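Local coordinates for chain length determinant protein (Shigella flexneri, PDB 4E2H) that probably regulates how long the O-antigen polysaccharide chains of lipopolysaccharide grow, acting from the inner membrane through this periplasmic domain, at residues I51-S56 with D112-E117; D135-Q140 with Y210-N215; Q156-Y161 with E189-M194. All coordinates share one frame; numbering follows the deposited sequence.

Contact 1 of 3, residues I51-S56 with D112-E117; sequences IGRFSS and DKVNQE
R53 of helix 43-65 reaches across to V114 and E117 of helix 97-164; the segments 51-56 and 112-117 cross with their N-to-C directions 123° apart. From CB, which points toward the other helix, the chain sets CG anti to the backbone N (chi1 -168°), and R53 CG lies 4.2 Å from V114 CG1, aliphatic carbon against methyl. Beyond it the chain bends at chi2 and R53 NE arrives 3.4 Å from E117 OE1. Arginine suits the place because its aliphatic part packs on V114 while its guanidinium reaches E117. This is a salt bridge, but its hydrogen bond is weak, and the guanidinium and carboxylate planes stand nearly perpendicular, 87° apart. R53 NH2 lies 3.6 Å from E117 OE1, and E117 CB lies in plane at the guanidinium edge. V114, a compact branched residue, turns its other methyl to the backbone, with V114 CG2 3.9 Å from F54 CA. The F54 ring instead meets Y232. A water donates to E117 OE2 and to S56 OG; that hydroxyl in turn donates to R53 O. R233 of the second subunit packs on R53. The weak salt bridge, beside a small apolar contact and a separate water bridge, suggests a modest electrostatic contribution.

Contact 2 of 3, residues D135-Q140 with Y210-N215; sequences DSLRTQ and YQTRQN
L137 and R213 bring the backbones nearest, with their CA atoms 7.2 Å apart where two helical segments run roughly antiparallel, at 140°, their axes approaching to 10.1 Å. L137 and T212 meet across this gap, the leucine long enough to reach over and wholly apolar. It slides past T212 in the opposite direction, bringing its CD2 branch to the threonine's CG2 methyl; the modelled spacing of those two methyls is too short to be trusted. L137 CD2 also lies 4.3 Å from R213 N, so the leucine tip comes near the backbone of the following residue as well. Threonine suits this position because it can divide its roles: CG2 faces the leucine, while OG1, beside the backbone N, makes a weak hydrogen bond to N208 O one turn back. S136 marks the margin, with S136 OG 4.3 Å from T212 OG1. R213 carries its charge away from the leucine, past the edge of the Y210 ring, to a salt bridge with E146 of the third subunit. No hydrogen bond crosses between the segments. The contact thus lays the short helix 207-219 on the middle of helix 97-164, with Y209 also touching L137, while V142 and V143 of the third subunit pack on Q214 and Q211, and D218 of the second subunit packs on R138 and T139.

Contact 3 of 3, residues Q156-Y161 with E189-M194; sequences QEALQY and EALESM
L159 sends its CG anti to the backbone N (chi1 175°), whereas L191 has its CG anti to the carbonyl carbon (chi1 -58°), and with these torsions the two leucines slide past each other in opposite directions. The L191 side chain sets out toward helix 97-164 and drives its CD1 branch onto the backbone there. L191 CD1 rests on the peptide group joining A158 and L159, 3.4 Å from A158 O and 3.7 Å from L159 N. Alanine suits the position beside it: its lone methyl, A158 CB, packs 3.8 Å from L191 CD1 and leaves the larger side chain room to reach the main chain. L159 returns the contact. Its side chain starts off to one side, but its end comes nearer, placing L159 CD1 4.1 Å from L191 CB. L159 CD1 also lies 4.3 Å from E192 CB, so at the exposed margin it is the aliphatic base of a glutamate that takes part. Neither hydrogen bonds nor ion pairs cross between the segments; dispersion and the burial of apolar surface hold them. The backbones come close accordingly, with the CA atoms of L159 and L191 6.0 Å apart and the two segments roughly antiparallel, at 151°. Here helix 187-195 folds back on the distal part of helix 97-164. L183 and L186 of the connecting segment add to the apolar cluster by touching A158 and L191, and E189 is tied to K169 by a salt bridge. Neighbouring copies extend the packing around both helices: Y161 lies against S193 of the second subunit, E157 hydrogen-bonds T200 of that same subunit, and A190 meets L191 of the third subunit.

In the fold
All three contacts share helix 97-164, which runs much of the length of this elongated chain, and each adds a different shorter helix to it. Contact 1 lies toward the end that carries the antiparallel sheet, contact 3 lies on the opposite side of the chain's centre, and contact 2 falls between them. The centres are 34 Å apart from contact 1 to contact 2, 33 Å from contact 2 to contact 3, and 66 Å from contact 1 to contact 3. In sequence, contact 3 falls between the two halves of contact 2. None touches another directly, but neighbouring subunits reach all three, so the long helix takes part in both the fold and the subunit packing.

Contact 1 of 3, residues I51-S56 with D112-E117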
# COMPACT_ATOMS: atom_id res chain seq x y z
N ILE C 51 -3.10 10.48 15.67
CA ILE C 51 -3.76 11.20 16.74
C ILE C 51 -4.73 10.28 17.48
O ILE C 51 -4.85 10.37 18.72
CB ILE C 51 -4.50 12.47 16.28
CG1 ILE C 51 -5.00 13.23 17.50
CG2 ILE C 51 -5.67 12.11 15.39
CD1 ILE C 51 -3.89 13.53 18.47
N GLY C 52 -5.39 9.40 16.72
CA GLY C 52 -6.33 8.46 17.31
C GLY C 52 -5.59 7.56 18.27
O GLY C 52 -6.12 7.14 19.30
N ARG C 53 -4.35 7.26 17.91
CA ARG C 53 -3.51 6.42 18.73
C ARG C 53 -3.26 7.09 20.07
O ARG C 53 -3.36 6.45 21.12
CB ARG C 53 -2.20 6.18 18.00
CG ARG C 53 -1.34 5.10 18.61
CD ARG C 53 -0.56 4.32 17.55
NE ARG C 53 -0.12 3.06 18.13
CZ ARG C 53 -0.50 1.87 17.69
NH1 ARG C 53 -1.28 1.76 16.63
NH2 ARG C 53 -0.06 0.78 18.32
N PHE C 54 -2.93 8.38 20.03
CA PHE C 54 -2.65 9.18 21.22
C PHE C 54 -3.85 9.32 22.14
O PHE C 54 -3.75 9.06 23.35
CB PHE C 54 -2.20 10.58 20.80
CG PHE C 54 -1.82 11.47 21.96
CD1 PHE C 54 -2.79 11.97 22.83
CD2 PHE C 54 -0.49 11.83 22.18
CE1 PHE C 54 -2.44 12.79 23.89
CE2 PHE C 54 -0.14 12.66 23.24
CZ PHE C 54 -1.11 13.13 24.10
N SER C 55 -4.97 9.76 21.59
CA SER C 55 -6.18 9.89 22.38
C SER C 55 -6.56 8.56 23.03
O SER C 55 -7.19 8.52 24.08
CB SER C 55 -7.34 10.35 21.52
OG SER C 55 -7.83 9.27 20.74
N SER C 56 -6.18 7.45 22.42
CA SER C 56 -6.59 6.18 23.01
C SER C 56 -5.74 5.93 24.26
O SER C 56 -6.27 5.65 25.32
CB SER C 56 -6.55 5.02 22.00
OG SER C 56 -5.26 4.43 21.92
N ASP C 112 5.14 9.56 25.18
CA ASP C 112 6.27 8.64 25.25
C ASP C 112 5.79 7.21 25.11
O ASP C 112 6.44 6.40 24.45
CB ASP C 112 7.04 8.83 26.55
CG ASP C 112 7.99 10.00 26.49
OD1 ASP C 112 8.02 10.69 25.44
OD2 ASP C 112 8.71 10.23 27.49
N LYS C 113 4.66 6.90 25.73
CA LYS C 113 4.11 5.55 25.63
C LYS C 113 3.84 5.20 24.16
O LYS C 113 4.29 4.18 23.64
CB LYS C 113 2.86 5.40 26.48
CG LYS C 113 2.19 4.04 26.35
CD LYS C 113 1.13 3.82 27.43
CE LYS C 113 0.53 2.41 27.31
NZ LYS C 113 -0.75 2.20 28.09
N VAL C 114 3.11 6.08 23.48
CA VAL C 114 2.80 5.92 22.08
C VAL C 114 4.06 5.77 21.25
O VAL C 114 4.09 5.00 20.30
CB VAL C 114 2.00 7.14 21.52
CG1 VAL C 114 2.03 7.13 19.98
CG2 VAL C 114 0.58 7.14 22.03
N ASN C 115 5.11 6.52 21.57
CA ASN C 115 6.32 6.38 20.78
C ASN C 115 6.96 5.03 21.00
O ASN C 115 7.64 4.48 20.12
CB ASN C 115 7.31 7.51 21.03
CG ASN C 115 7.22 8.60 19.98
OD1 ASN C 115 7.80 8.49 18.89
ND2 ASN C 115 6.48 9.67 20.31
N GLN C 116 6.72 4.47 22.19
CA GLN C 116 7.12 3.10 22.46
C GLN C 116 6.31 2.09 21.62
O GLN C 116 6.89 1.27 20.91
CB GLN C 116 7.01 2.81 23.95
CG GLN C 116 8.35 2.58 24.62
CD GLN C 116 8.29 1.41 25.60
OE1 GLN C 116 7.28 0.70 25.69
NE2 GLN C 116 9.38 1.21 26.34
N GLU C 117 4.98 2.14 21.70
CA GLU C 117 4.11 1.27 20.88
C GLU C 117 4.45 1.40 19.41
O GLU C 117 4.35 0.44 18.66
CB GLU C 117 2.63 1.65 21.04
CG GLU C 117 1.95 1.31 22.37
CD GLU C 117 0.53 1.90 22.46
OE1 GLU C 117 0.10 2.55 21.47
OE2 GLU C 117 -0.15 1.74 23.50
O HOH W 1 -2.50 3.17 22.99

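Contact 2 of 3, residues D135-Q140 with Y210-N215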
# COMPACT_ATOMS: atom_id res chain seq x y z
N ASP C 135 8.73 -13.02 -0.91
CA ASP C 135 7.80 -13.85 -1.67
C ASP C 135 7.86 -13.50 -3.15
O ASP C 135 8.31 -14.29 -3.98
CB ASP C 135 6.36 -13.64 -1.22
CG ASP C 135 6.05 -14.27 0.13
OD1 ASP C 135 7.01 -14.68 0.83
OD2 ASP C 135 4.85 -14.34 0.49
N SER C 136 7.38 -12.31 -3.47
CA SER C 136 7.18 -11.92 -4.85
C SER C 136 8.48 -11.95 -5.64
O SER C 136 8.47 -11.98 -6.87
CB SER C 136 6.54 -10.55 -4.95
OG SER C 136 6.88 -9.95 -6.20
N LEU C 137 9.61 -11.92 -4.94
CA LEU C 137 10.88 -12.12 -5.63
C LEU C 137 11.08 -13.61 -5.91
O LEU C 137 11.13 -14.04 -7.05
CB LEU C 137 12.05 -11.59 -4.81
CG LEU C 137 12.29 -10.08 -4.86
CD1 LEU C 137 13.62 -9.76 -4.21
CD2 LEU C 137 12.27 -9.60 -6.30
N ARG C 138 11.18 -14.39 -4.84
CA ARG C 138 11.33 -15.82 -4.97
C ARG C 138 10.41 -16.37 -6.05
O ARG C 138 10.84 -17.11 -6.93
CB ARG C 138 11.04 -16.51 -3.64
CG ARG C 138 11.04 -18.01 -3.77
CD ARG C 138 10.85 -18.69 -2.43
NE ARG C 138 10.38 -17.77 -1.39
CZ ARG C 138 9.10 -17.51 -1.12
NH1 ARG C 138 8.13 -18.10 -1.81
NH2 ARG C 138 8.81 -16.64 -0.16
N THR C 139 9.13 -16.01 -5.98
CA THR C 139 8.18 -16.49 -6.98
C THR C 139 8.59 -16.14 -8.40
O THR C 139 8.50 -16.98 -9.33
CB THR C 139 6.77 -15.94 -6.74
OG1 THR C 139 6.18 -16.63 -5.62
CG2 THR C 139 5.90 -16.11 -8.01
N GLN C 140 9.04 -14.90 -8.58
CA GLN C 140 9.44 -14.41 -9.89
C GLN C 140 10.78 -14.99 -10.29
O GLN C 140 11.11 -15.08 -11.48
CB GLN C 140 9.50 -12.89 -9.88
CG GLN C 140 8.27 -12.25 -10.44
CD GLN C 140 8.37 -10.74 -10.47
OE1 GLN C 140 8.85 -10.11 -9.52
NE2 GLN C 140 7.92 -10.15 -11.58
N TYR C 210 12.81 -5.71 -11.12
CA TYR C 210 13.85 -4.78 -10.68
C TYR C 210 13.33 -3.76 -9.67
O TYR C 210 14.03 -3.43 -8.72
CB TYR C 210 14.55 -4.11 -11.87
CG TYR C 210 15.05 -5.12 -12.86
CD1 TYR C 210 15.99 -6.07 -12.48
CD2 TYR C 210 14.57 -5.15 -14.17
CE1 TYR C 210 16.44 -7.04 -13.38
CE2 TYR C 210 15.02 -6.10 -15.09
CZ TYR C 210 15.95 -7.05 -14.68
OH TYR C 210 16.41 -8.01 -15.56
N GLN C 211 12.10 -3.27 -9.86
CA GLN C 211 11.52 -2.29 -8.93
C GLN C 211 11.38 -2.92 -7.56
O GLN C 211 11.78 -2.36 -6.54
CB GLN C 211 10.12 -1.85 -9.37
CG GLN C 211 10.06 -1.12 -10.69
CD GLN C 211 8.63 -0.81 -11.08
OE1 GLN C 211 7.72 -0.84 -10.24
NE2 GLN C 211 8.41 -0.54 -12.38
N THR C 212 10.78 -4.11 -7.56
CA THR C 212 10.59 -4.87 -6.36
C THR C 212 11.93 -5.06 -5.65
O THR C 212 12.03 -4.88 -4.43
CB THR C 212 9.94 -6.23 -6.70
OG1 THR C 212 8.52 -6.06 -6.83
CG2 THR C 212 10.27 -7.23 -5.63
N ARG C 213 12.97 -5.39 -6.41
CA ARG C 213 14.27 -5.72 -5.82
C ARG C 213 14.91 -4.53 -5.13
O ARG C 213 15.56 -4.67 -4.09
CB ARG C 213 15.23 -6.29 -6.87
CG ARG C 213 16.59 -6.62 -6.30
CD ARG C 213 17.26 -7.79 -7.02
NE ARG C 213 18.55 -7.37 -7.55
CZ ARG C 213 18.78 -7.07 -8.83
NH1 ARG C 213 17.80 -7.18 -9.72
NH2 ARG C 213 19.99 -6.68 -9.22
N GLN C 214 14.76 -3.36 -5.75
CA GLN C 214 15.25 -2.12 -5.19
C GLN C 214 14.41 -1.78 -3.97
O GLN C 214 14.93 -1.27 -2.97
CB GLN C 214 15.20 -1.00 -6.23
CG GLN C 214 15.62 0.36 -5.72
CD GLN C 214 17.03 0.38 -5.17
OE1 GLN C 214 17.24 0.36 -3.95
NE2 GLN C 214 18.02 0.43 -6.06
N ASN C 215 13.12 -2.08 -4.05
CA ASN C 215 12.21 -1.77 -2.95
C ASN C 215 12.60 -2.50 -1.69
O ASN C 215 12.43 -1.99 -0.58
CB ASN C 215 10.78 -2.10 -3.33
CG ASN C 215 9.78 -1.36 -2.46
OD1 ASN C 215 10.13 -0.81 -1.41
ND2 ASN C 215 8.52 -1.35 -2.90

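Contact 3 of 3, residues Q156-Y161 with E189-M194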
# COMPACT_ATOMS: atom_id res chain seq x y z
N GLN C 156 18.22 -28.64 -26.21
CA GLN C 156 18.71 -30.04 -26.18
C GLN C 156 18.04 -30.87 -27.26
O GLN C 156 18.65 -31.75 -27.86
CB GLN C 156 18.47 -30.70 -24.82
CG GLN C 156 19.72 -30.79 -23.94
CD GLN C 156 19.41 -30.66 -22.44
OE1 GLN C 156 18.25 -30.70 -22.02
NE2 GLN C 156 20.46 -30.51 -21.62
N GLU C 157 16.77 -30.57 -27.51
CA GLU C 157 15.94 -31.35 -28.39
C GLU C 157 16.32 -31.09 -29.84
O GLU C 157 16.48 -32.02 -30.64
CB GLU C 157 14.48 -30.99 -28.14
CG GLU C 157 13.47 -31.84 -28.86
CD GLU C 157 13.24 -33.19 -28.17
OE1 GLU C 157 13.93 -33.47 -27.14
OE2 GLU C 157 12.37 -33.97 -28.67
N ALA C 158 16.47 -29.82 -30.17
CA ALA C 158 16.78 -29.45 -31.55
C ALA C 158 18.21 -29.86 -31.95
O ALA C 158 18.57 -29.83 -33.13
CB ALA C 158 16.57 -27.96 -31.76
N LEU C 159 19.03 -30.21 -30.97
CA LEU C 159 20.40 -30.59 -31.25
C LEU C 159 20.36 -31.94 -31.92
O LEU C 159 21.10 -32.19 -32.88
CB LEU C 159 21.24 -30.67 -29.98
CG LEU C 159 22.66 -31.18 -30.17
CD1 LEU C 159 23.42 -30.25 -31.08
CD2 LEU C 159 23.33 -31.26 -28.82
N GLN C 160 19.48 -32.80 -31.41
CA GLN C 160 19.24 -34.09 -32.03
C GLN C 160 18.82 -33.90 -33.48
O GLN C 160 19.42 -34.49 -34.39
CB GLN C 160 18.15 -34.82 -31.26
CG GLN C 160 18.58 -35.23 -29.87
CD GLN C 160 17.50 -36.00 -29.15
OE1 GLN C 160 16.34 -35.56 -29.09
NE2 GLN C 160 17.85 -37.18 -28.63
N TYR C 161 17.80 -33.08 -33.72
CA TYR C 161 17.33 -32.85 -35.09
C TYR C 161 18.51 -32.45 -35.96
O TYR C 161 18.68 -32.97 -37.05
CB TYR C 161 16.26 -31.75 -35.16
CG TYR C 161 15.12 -31.84 -34.16
CD1 TYR C 161 14.78 -33.04 -33.54
CD2 TYR C 161 14.36 -30.71 -33.84
CE1 TYR C 161 13.73 -33.11 -32.64
CE2 TYR C 161 13.32 -30.76 -32.93
CZ TYR C 161 13.00 -31.96 -32.33
OH TYR C 161 11.95 -32.03 -31.43
N GLU C 189 26.89 -26.96 -33.97
CA GLU C 189 27.98 -26.31 -33.25
C GLU C 189 27.47 -25.18 -32.33
O GLU C 189 27.97 -25.01 -31.22
CB GLU C 189 29.08 -25.85 -34.19
CG GLU C 189 30.23 -26.85 -34.25
CD GLU C 189 31.39 -26.36 -35.10
OE1 GLU C 189 31.16 -26.02 -36.28
OE2 GLU C 189 32.53 -26.30 -34.57
N ALA C 190 26.46 -24.44 -32.79
CA ALA C 190 25.88 -23.39 -31.96
C ALA C 190 24.99 -23.95 -30.85
O ALA C 190 25.14 -23.58 -29.68
CB ALA C 190 25.10 -22.39 -32.80
N LEU C 191 24.07 -24.85 -31.20
CA LEU C 191 23.17 -25.39 -30.19
C LEU C 191 23.98 -26.07 -29.08
O LEU C 191 23.66 -25.94 -27.89
CB LEU C 191 22.13 -26.35 -30.80
CG LEU C 191 21.18 -25.85 -31.91
CD1 LEU C 191 20.21 -26.96 -32.29
CD2 LEU C 191 20.37 -24.59 -31.53
N GLU C 192 25.05 -26.75 -29.45
CA GLU C 192 25.82 -27.51 -28.48
C GLU C 192 26.54 -26.63 -27.45
O GLU C 192 26.50 -26.91 -26.25
CB GLU C 192 26.80 -28.43 -29.16
CG GLU C 192 27.26 -29.54 -28.26
CD GLU C 192 27.92 -30.68 -29.01
OE1 GLU C 192 27.98 -30.62 -30.27
OE2 GLU C 192 28.38 -31.64 -28.35
N SER C 193 27.24 -25.60 -27.91
CA SER C 193 27.80 -24.61 -27.02
C SER C 193 26.67 -23.62 -26.81
O SER C 193 26.42 -22.79 -27.68
CB SER C 193 28.96 -23.89 -27.69
OG SER C 193 28.96 -22.51 -27.35
N MSE C 194 26.00 -23.72 -25.68
CA MSE C 194 24.70 -23.09 -25.50
C MSE C 194 24.09 -23.91 -24.40
O MSE C 194 23.65 -23.38 -23.39
CB MSE C 194 23.88 -23.18 -26.78
CG MSE C 194 22.50 -22.54 -26.73
SE MSE C 194 22.14 -21.37 -28.30
CE MSE C 194 20.45 -22.17 -28.87